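Local coordinates for surface presentation of antigens protein SpaO (Salmonella typhimurium, PDB 4YX1), which takes part in a type III secretion pathway needed for Salmonella entry into mammalian cells, the chain here being its C-terminal FliN-like SPOA2 domain, at residues K6-L11 with E41-G46; E37-I42 with L49-L54. All coordinates share one frame; numbering follows the deposited sequence.

Interaction 1. Residues K6-L11 with E41-G46; sequences KLEFVL and EIMANG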
ATOM      1  N   LYS A   6      13.519   2.443   2.331  1.00  9.48           N
ATOM      2  CA  LYS A   6      12.394   2.138   1.453  1.00 10.19           C
ATOM      3  C   LYS A   6      11.101   2.322   2.231  1.00  7.94           C
ATOM      4  O   LYS A   6      10.775   1.513   3.104  1.00  9.09           O
ATOM      5  CB  LYS A   6      12.485   0.716   0.906  1.00 11.49           C
ATOM      6  CG  LYS A   6      13.640   0.486  -0.046  1.00 16.49           C
ATOM      7  CD  LYS A   6      13.624  -0.937  -0.595  1.00 21.37           C
ATOM      8  CE  LYS A   6      14.863  -1.207  -1.423  1.00 24.24           C
ATOM      9  NZ  LYS A   6      15.048  -0.133  -2.431  1.00 26.47           N
ATOM     10  N   LEU A   7      10.381   3.397   1.928  1.00  7.39           N
ATOM     11  CA  LEU A   7       9.138   3.712   2.621  1.00  7.77           C
ATOM     12  C   LEU A   7       7.963   3.245   1.782  1.00  7.44           C
ATOM     13  O   LEU A   7       7.913   3.512   0.580  1.00  9.34           O
ATOM     14  CB  LEU A   7       9.049   5.213   2.882  1.00  8.98           C
ATOM     15  CG  LEU A   7       7.791   5.764   3.548  1.00 11.25           C
ATOM     16  CD1 LEU A   7       7.709   5.323   5.008  1.00 13.14           C
ATOM     17  CD2 LEU A   7       7.773   7.280   3.420  1.00 12.96           C
ATOM     18  N   GLU A   8       7.031   2.529   2.402  1.00  7.45           N
ATOM     19  CA  GLU A   8       5.822   2.102   1.713  1.00  8.66           C
ATOM     20  C   GLU A   8       4.582   2.449   2.507  1.00  7.43           C
ATOM     21  O   GLU A   8       4.568   2.353   3.750  1.00  8.22           O
ATOM     22  CB  GLU A   8       5.826   0.597   1.469  1.00  9.98           C
ATOM     23  CG  GLU A   8       6.915   0.080   0.557  1.00 13.16           C
ATOM     24  CD  GLU A   8       6.696  -1.385   0.229  1.00 17.09           C
ATOM     25  OE1 GLU A   8       5.998  -2.052   1.017  1.00 15.90           O
ATOM     26  OE2 GLU A   8       7.195  -1.870  -0.808  1.00 20.15           O
ATOM     27  N   PHE A   9       3.539   2.844   1.785  1.00  6.94           N
ATOM     28  CA  PHE A   9       2.203   2.971   2.345  1.00  6.32           C
ATOM     29  C   PHE A   9       1.419   1.805   1.788  1.00  6.46           C
ATOM     30  O   PHE A   9       1.170   1.752   0.581  1.00  7.33           O
ATOM     31  CB  PHE A   9       1.557   4.313   1.983  1.00  8.50           C
ATOM     32  CG  PHE A   9       2.251   5.485   2.582  1.00 10.33           C
ATOM     33  CD1 PHE A   9       3.354   6.048   1.956  1.00 12.81           C
ATOM     34  CD2 PHE A   9       1.840   5.997   3.795  1.00 13.36           C
ATOM     35  CE1 PHE A   9       4.013   7.120   2.515  1.00 14.43           C
ATOM     36  CE2 PHE A   9       2.493   7.076   4.365  1.00 14.80           C
ATOM     37  CZ  PHE A   9       3.583   7.637   3.726  1.00 14.51           C
ATOM     38  N   VAL A  10       1.069   0.858   2.650  1.00  6.74           N
ATOM     39  CA  VAL A  10       0.497  -0.402   2.200  1.00  6.52           C
ATOM     40  C   VAL A  10      -0.980  -0.464   2.550  1.00  6.10           C
ATOM     41  O   VAL A  10      -1.368  -0.323   3.706  1.00  7.36           O
ATOM     42  CB  VAL A  10       1.260  -1.602   2.818  1.00  8.54           C
ATOM     43  CG1 VAL A  10       0.618  -2.918   2.445  1.00 10.35           C
ATOM     44  CG2 VAL A  10       2.721  -1.576   2.377  1.00 10.21           C
ATOM     45  N   LEU A  11      -1.810  -0.626   1.534  1.00  6.55           N
ATOM     46  CA  LEU A  11      -3.247  -0.641   1.737  1.00  7.96           C
ATOM     47  C   LEU A  11      -3.694  -1.987   2.298  1.00  8.54           C
ATOM     48  O   LEU A  11      -4.636  -2.061   3.085  1.00 11.08           O
ATOM     49  CB  LEU A  11      -3.971  -0.332   0.422  1.00 10.65           C
ATOM     50  CG  LEU A  11      -5.492  -0.266   0.459  1.00 13.77           C
ATOM     51  CD1 LEU A  11      -5.926   0.694   1.544  1.00 14.44           C
ATOM     52  CD2 LEU A  11      -5.971   0.227  -0.867  1.00 14.84           C
ATOM     53  N   GLU A  41      -0.845   0.703   6.334  1.00  6.22           N
ATOM     54  CA  GLU A  41       0.351   0.463   7.108  1.00  6.41           C
ATOM     55  C   GLU A  41       1.533   1.199   6.517  1.00  6.85           C
ATOM     56  O   GLU A  41       1.731   1.204   5.300  1.00  9.21           O
ATOM     57  CB  GLU A  41       0.613  -1.028   7.179  1.00  7.27           C
ATOM     58  CG  GLU A  41      -0.444  -1.745   7.995  1.00  9.07           C
ATOM     59  CD  GLU A  41      -0.200  -3.225   8.075  1.00 11.33           C
ATOM     60  OE1 GLU A  41      -0.214  -3.875   7.015  1.00 13.60           O
ATOM     61  OE2 GLU A  41       0.007  -3.742   9.192  1.00 13.17           O
ATOM     62  N   ILE A  42       2.307   1.838   7.375  1.00  6.79           N
ATOM     63  CA  ILE A  42       3.503   2.545   6.963  1.00  7.48           C
ATOM     64  C   ILE A  42       4.697   1.666   7.278  1.00  6.91           C
ATOM     65  O   ILE A  42       4.937   1.355   8.442  1.00  7.63           O
ATOM     66  CB  ILE A  42       3.606   3.900   7.673  1.00  9.43           C
ATOM     67  CG1 ILE A  42       2.325   4.698   7.419  1.00 12.61           C
ATOM     68  CG2 ILE A  42       4.841   4.679   7.217  1.00 10.97           C
ATOM     69  CD1 ILE A  42       1.929   5.549   8.555  1.00 16.78           C
HETATM   70  N   MSE A  43       5.407   1.252   6.230  1.00  7.24           N
HETATM   71  CA  MSE A  43       6.537   0.334   6.319  1.00  7.41           C
HETATM   72  C   MSE A  43       7.827   1.057   6.005  1.00  6.73           C
HETATM   73  O   MSE A  43       7.883   1.873   5.093  1.00  8.41           O
HETATM   74  CB  MSE A  43       6.387  -0.826   5.330  1.00 10.92           C
HETATM   75  CG  MSE A  43       5.010  -1.419   5.218  1.00 15.67           C
HETATM   76 SE   MSE A  43       4.539  -2.498   6.753  1.00 20.54          SE
HETATM   77  CE  MSE A  43       5.808  -3.948   6.588  1.00 18.71           C
ATOM     78  N   ALA A  44       8.875   0.742   6.755  1.00  6.65           N
ATOM     79  CA  ALA A  44      10.209   1.260   6.479  1.00  7.66           C
ATOM     80  C   ALA A  44      11.138   0.063   6.397  1.00  8.19           C
ATOM     81  O   ALA A  44      11.285  -0.664   7.371  1.00  8.52           O
ATOM     82  CB  ALA A  44      10.654   2.237   7.562  1.00  9.65           C
ATOM     83  N   ASN A  45      11.737  -0.155   5.230  1.00  8.08           N
ATOM     84  CA  ASN A  45      12.575  -1.325   4.979  1.00  8.40           C
ATOM     85  C   ASN A  45      11.883  -2.609   5.409  1.00 10.41           C
ATOM     86  O   ASN A  45      12.492  -3.495   6.012  1.00 11.97           O
ATOM     87  CB  ASN A  45      13.934  -1.194   5.676  1.00 10.11           C
ATOM     88  CG  ASN A  45      14.809  -0.148   5.031  1.00 10.79           C
ATOM     89  OD1 ASN A  45      14.484   0.386   3.976  1.00 12.74           O
ATOM     90  ND2 ASN A  45      15.929   0.159   5.666  1.00 13.04           N
ATOM     91  N   GLY A  46      10.589  -2.694   5.124  1.00  9.37           N
ATOM     92  CA  GLY A  46       9.847  -3.911   5.385  1.00 10.42           C
ATOM     93  C   GLY A  46       9.395  -4.098   6.818  1.00 10.55           C
ATOM     94  O   GLY A  46       8.854  -5.153   7.162  1.00 13.34           O
TER
HETATM   95  O   HOH W   1       9.265  -0.887   3.309  1.00 12.29           O
HETATM   96  O   HOH W   2      -2.141  -2.997   5.162  1.00 16.57           O
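Strands 6-10 and 41-44 run antiparallel, their axes approaching to 4.7 Å with 164° between their N-to-C directions. Glu8 faces Met43 and Val10 faces Glu41 as hydrogen-bonded pairs, each closed by two backbone bonds; the one from Met43 N to Glu8 O is 2.8 Å long and nearly straight at 174°. In the alternating non-hydrogen-bonded pairs, Leu7-Ala44 and Phe9-Ile42, CA-H groups lean on carbonyls, as where Leu7 CA lies 3.3 Å from Met43 O. Where strand 41-44 ends, a side chain stands in for a backbone carbonyl: Lys6 N donates to Asn45 OD1 at 2.8 Å, in the amide carbonyl plane, while Asn45 N returns a bond to Lys6 O. Asparagine suits this place because it also tolerates the positive phi (49°) with which the chain leaves the strand.

Ile42 divides its branches between two neighbours on one face. Its CG2 meets Leu7 CD1 at 3.7 Å, and its CG1 lies obliquely against the Phe9 ring, 3.9 Å from CE2; all three side chains point the same way. On the other face Val10 CG2 touches CG of Met43, deposited as selenomethionine, at 3.7 Å; the bend at chi2 places the selenium and the bend at chi3 its methyl, the end of the chain leading away from strand 6-10. The extended chain of Glu41 brings OE1 to a salt bridge with Arg13. Glu8 OE1 approaches its counterpart in the second subunit, which may favour protonation of one carboxylate.

Phe9 and Ile42 pack on Val63 and Ile65 of strand 61-65, and strand 47-56 flanks strand 41-44. Strand 6-10 also pairs antiparallel with a strand of the second subunit, so the sheet continues through the dimer.

Interaction 2. Residues E37-I42 with L49-L54; sequences ELNVEI and LGNGEL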
ATOM      1  N   GLU A  37      -8.988  -0.008   4.268  1.00 12.69           N
ATOM      2  CA  GLU A  37      -8.665   1.420   4.299  1.00 13.34           C
ATOM      3  C   GLU A  37      -8.504   1.996   5.707  1.00 10.81           C
ATOM      4  O   GLU A  37      -7.979   3.099   5.861  1.00 10.71           O
ATOM      5  CB  GLU A  37      -9.740   2.219   3.551  1.00 17.48           C
ATOM      6  CG  GLU A  37     -11.077   2.281   4.280  1.00 21.42           C
ATOM      7  CD  GLU A  37     -12.169   2.917   3.448  1.00 25.44           C
ATOM      8  OE1 GLU A  37     -12.585   2.307   2.436  1.00 27.61           O
ATOM      9  OE2 GLU A  37     -12.613   4.029   3.805  1.00 27.11           O
ATOM     10  N   LEU A  38      -8.968   1.265   6.724  1.00  9.32           N
ATOM     11  CA  LEU A  38      -8.808   1.701   8.115  1.00 10.49           C
ATOM     12  C   LEU A  38      -7.465   1.285   8.701  1.00 11.61           C
ATOM     13  O   LEU A  38      -7.155   1.606   9.844  1.00 12.75           O
ATOM     14  CB  LEU A  38      -9.925   1.137   8.994  1.00 11.29           C
ATOM     15  CG  LEU A  38     -11.357   1.479   8.586  1.00 13.01           C
ATOM     16  CD1 LEU A  38     -12.341   0.968   9.628  1.00 13.76           C
ATOM     17  CD2 LEU A  38     -11.527   2.978   8.379  1.00 15.55           C
ATOM     18  N   ASN A  39      -6.678   0.553   7.919  1.00 10.71           N
ATOM     19  CA  ASN A  39      -5.405   0.029   8.381  1.00 11.07           C
ATOM     20  C   ASN A  39      -4.355   0.151   7.292  1.00  9.54           C
ATOM     21  O   ASN A  39      -3.742  -0.840   6.876  1.00  9.87           O
ATOM     22  CB  ASN A  39      -5.544  -1.431   8.825  1.00 13.94           C
ATOM     23  CG  ASN A  39      -4.295  -1.953   9.523  1.00 16.52           C
ATOM     24  OD1 ASN A  39      -3.585  -1.208  10.199  1.00 17.33           O
ATOM     25  ND2 ASN A  39      -4.009  -3.230   9.337  1.00 18.87           N
ATOM     26  N   VAL A  40      -4.153   1.371   6.819  1.00  8.03           N
ATOM     27  CA  VAL A  40      -3.030   1.640   5.935  1.00  7.32           C
ATOM     28  C   VAL A  40      -1.769   1.539   6.759  1.00  7.22           C
ATOM     29  O   VAL A  40      -1.652   2.168   7.798  1.00  9.89           O
ATOM     30  CB  VAL A  40      -3.122   3.015   5.278  1.00  7.89           C
ATOM     31  CG1 VAL A  40      -1.888   3.261   4.401  1.00  9.66           C
ATOM     32  CG2 VAL A  40      -4.404   3.099   4.459  1.00 10.38           C
ATOM     33  N   GLU A  41      -0.845   0.703   6.334  1.00  6.22           N
ATOM     34  CA  GLU A  41       0.351   0.463   7.108  1.00  6.41           C
ATOM     35  C   GLU A  41       1.533   1.199   6.517  1.00  6.85           C
ATOM     36  O   GLU A  41       1.731   1.204   5.300  1.00  9.21           O
ATOM     37  CB  GLU A  41       0.613  -1.028   7.179  1.00  7.27           C
ATOM     38  CG  GLU A  41      -0.444  -1.745   7.995  1.00  9.07           C
ATOM     39  CD  GLU A  41      -0.200  -3.225   8.075  1.00 11.33           C
ATOM     40  OE1 GLU A  41      -0.214  -3.875   7.015  1.00 13.60           O
ATOM     41  OE2 GLU A  41       0.007  -3.742   9.192  1.00 13.17           O
ATOM     42  N   ILE A  42       2.307   1.838   7.375  1.00  6.79           N
ATOM     43  CA  ILE A  42       3.503   2.545   6.963  1.00  7.48           C
ATOM     44  C   ILE A  42       4.697   1.666   7.278  1.00  6.91           C
ATOM     45  O   ILE A  42       4.937   1.355   8.442  1.00  7.63           O
ATOM     46  CB  ILE A  42       3.606   3.900   7.673  1.00  9.43           C
ATOM     47  CG1 ILE A  42       2.325   4.698   7.419  1.00 12.61           C
ATOM     48  CG2 ILE A  42       4.841   4.679   7.217  1.00 10.97           C
ATOM     49  CD1 ILE A  42       1.929   5.549   8.555  1.00 16.78           C
ATOM     50  N   LEU A  49       5.997   0.631  10.878  1.00  9.51           N
ATOM     51  CA  LEU A  49       6.266   1.826  11.682  1.00 11.93           C
ATOM     52  C   LEU A  49       5.026   2.429  12.299  1.00 11.84           C
ATOM     53  O   LEU A  49       5.100   3.129  13.297  1.00 12.71           O
ATOM     54  CB  LEU A  49       6.915   2.916  10.845  1.00 15.77           C
ATOM     55  CG  LEU A  49       8.356   2.794  10.408  1.00 19.66           C
ATOM     56  CD1 LEU A  49       8.808   4.176   9.965  1.00 20.85           C
ATOM     57  CD2 LEU A  49       9.206   2.283  11.548  1.00 20.80           C
ATOM     58  N   GLY A  50       3.886   2.226  11.660  1.00 11.53           N
ATOM     59  CA  GLY A  50       2.683   2.877  12.119  1.00 11.10           C
ATOM     60  C   GLY A  50       1.541   2.523  11.212  1.00  9.28           C
ATOM     61  O   GLY A  50       1.723   1.847  10.198  1.00  8.93           O
ATOM     62  N   ASN A  51       0.355   2.978  11.574  1.00  9.54           N
ATOM     63  CA  ASN A  51      -0.776   2.750  10.710  1.00 10.20           C
ATOM     64  C   ASN A  51      -1.765   3.879  10.811  1.00  8.27           C
ATOM     65  O   ASN A  51      -1.735   4.691  11.745  1.00  8.74           O
ATOM     66  CB  ASN A  51      -1.457   1.424  11.026  1.00 14.13           C
ATOM     67  CG  ASN A  51      -1.923   1.341  12.451  1.00 16.70           C
ATOM     68  OD1 ASN A  51      -2.815   2.078  12.862  1.00 18.50           O
ATOM     69  ND2 ASN A  51      -1.328   0.432  13.220  1.00 18.57           N
ATOM     70  N   GLY A  52      -2.632   3.935   9.826  1.00  8.26           N
ATOM     71  CA  GLY A  52      -3.575   5.012   9.740  1.00  8.07           C
ATOM     72  C   GLY A  52      -4.716   4.672   8.819  1.00  8.15           C
ATOM     73  O   GLY A  52      -4.934   3.518   8.447  1.00 10.13           O
ATOM     74  N   GLU A  53      -5.438   5.710   8.439  1.00  8.48           N
ATOM     75  CA  GLU A  53      -6.676   5.576   7.715  1.00  8.79           C
ATOM     76  C   GLU A  53      -6.606   6.417   6.471  1.00  7.31           C
ATOM     77  O   GLU A  53      -6.133   7.543   6.512  1.00  7.66           O
ATOM     78  CB  GLU A  53      -7.824   6.003   8.616  1.00 10.45           C
ATOM     79  CG  GLU A  53      -9.173   6.049   7.961  1.00 12.55           C
ATOM     80  CD  GLU A  53     -10.265   6.387   8.948  1.00 13.51           C
ATOM     81  OE1 GLU A  53      -9.985   6.527  10.154  1.00 14.32           O
ATOM     82  OE2 GLU A  53     -11.418   6.508   8.521  1.00 13.66           O
ATOM     83  N   LEU A  54      -7.054   5.858   5.356  1.00  7.88           N
ATOM     84  CA  LEU A  54      -7.065   6.597   4.110  1.00  9.57           C
ATOM     85  C   LEU A  54      -8.135   7.696   4.143  1.00  9.62           C
ATOM     86  O   LEU A  54      -9.277   7.455   4.548  1.00 11.99           O
ATOM     87  CB  LEU A  54      -7.294   5.633   2.951  1.00 11.34           C
ATOM     88  CG  LEU A  54      -6.971   6.095   1.539  1.00 13.37           C
ATOM     89  CD1 LEU A  54      -5.495   6.380   1.413  1.00 13.57           C
ATOM     90  CD2 LEU A  54      -7.390   5.012   0.576  1.00 14.32           C
TER
HETATM   91  O   HOH W   3     -11.305   5.663   5.589  1.00 16.45           O
HETATM   92  O   HOH W   4      -5.312   2.819  11.600  1.00 20.16           O
HETATM   93  O   HOH W   5      -1.007  -2.166  11.286  1.00 19.06           O
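A beta hairpin of strands 40-44 and 47-56 is interrupted by a classic bulge, in which Leu49 and Gly50 both face Ile42. Ile42 O takes a bond from Leu49 N at 2.8 Å, nearly along its C=O axis, and only a weak one from Gly50 N at 3.5 Å. Ile42 N answers with an almost straight bond to Gly50 O, approaching from above the carbonyl plane. Two bonds pair Val40 with Gly52, the one from Val40 N to Gly52 O being bent. Farther along, where segment 37-42 is still a 3-10 turn, Leu54 N reaches Glu37 O at 3.0 Å.

Glycine fits at 50 because the backbone is fully extended there (phi 178°, psi 175°), a conformation that residues with side chains seldom adopt. Ile42 CD1 lies 4.0 Å from Gly50 C. On the same apolar side Val40 CG2 rests 4.1 Å from Leu54 CB. Across the sheet Asn51 holds CG between its backbone N and carbonyl carbon, the crowded rotamer, and its CB sits 3.5 Å from Asn39 OD1, with the two amide planes 72° apart. Nearby, Leu38 CD2 lies alongside the carboxylate of Glu53, 3.5 Å from OE2, while Glu53 OE1 is bonded to His66.

One water donates to Asn39 OD1 and to OE2 of Glu41, whose OE1 is salt-bridged to Arg13, with a weak bond from Asn51 ND2; another links Leu38 O to Asn51 OD1. The contact is therefore two-sided: an aliphatic face with Val40 and Ile42 buried, and a polar face whose amides and carboxylates, the buried Glu41 among them, are linked by water.

How the interactions relate
Both interactions use strand 40-44, which lies between strands 4-10 and 47-56 of one antiparallel sheet, and they share Glu41 and Ile42. Interaction 1 is the more buried, with a regular backbone register and apolar packing; interaction 2 is only partly buried, its register broken by a bulge and its polar face bridged by waters. The two also meet directly: Ala44 CB lies 3.6 Å from Leu49 CD1, and Leu11 CD1 is 4.1 Å from Val40 CG2. The second subunit touches each: interaction 1 meets it by backbone pairing as well as by apolar side chains, interaction 2 by side chains such as Ile42, Leu49 and Leu54.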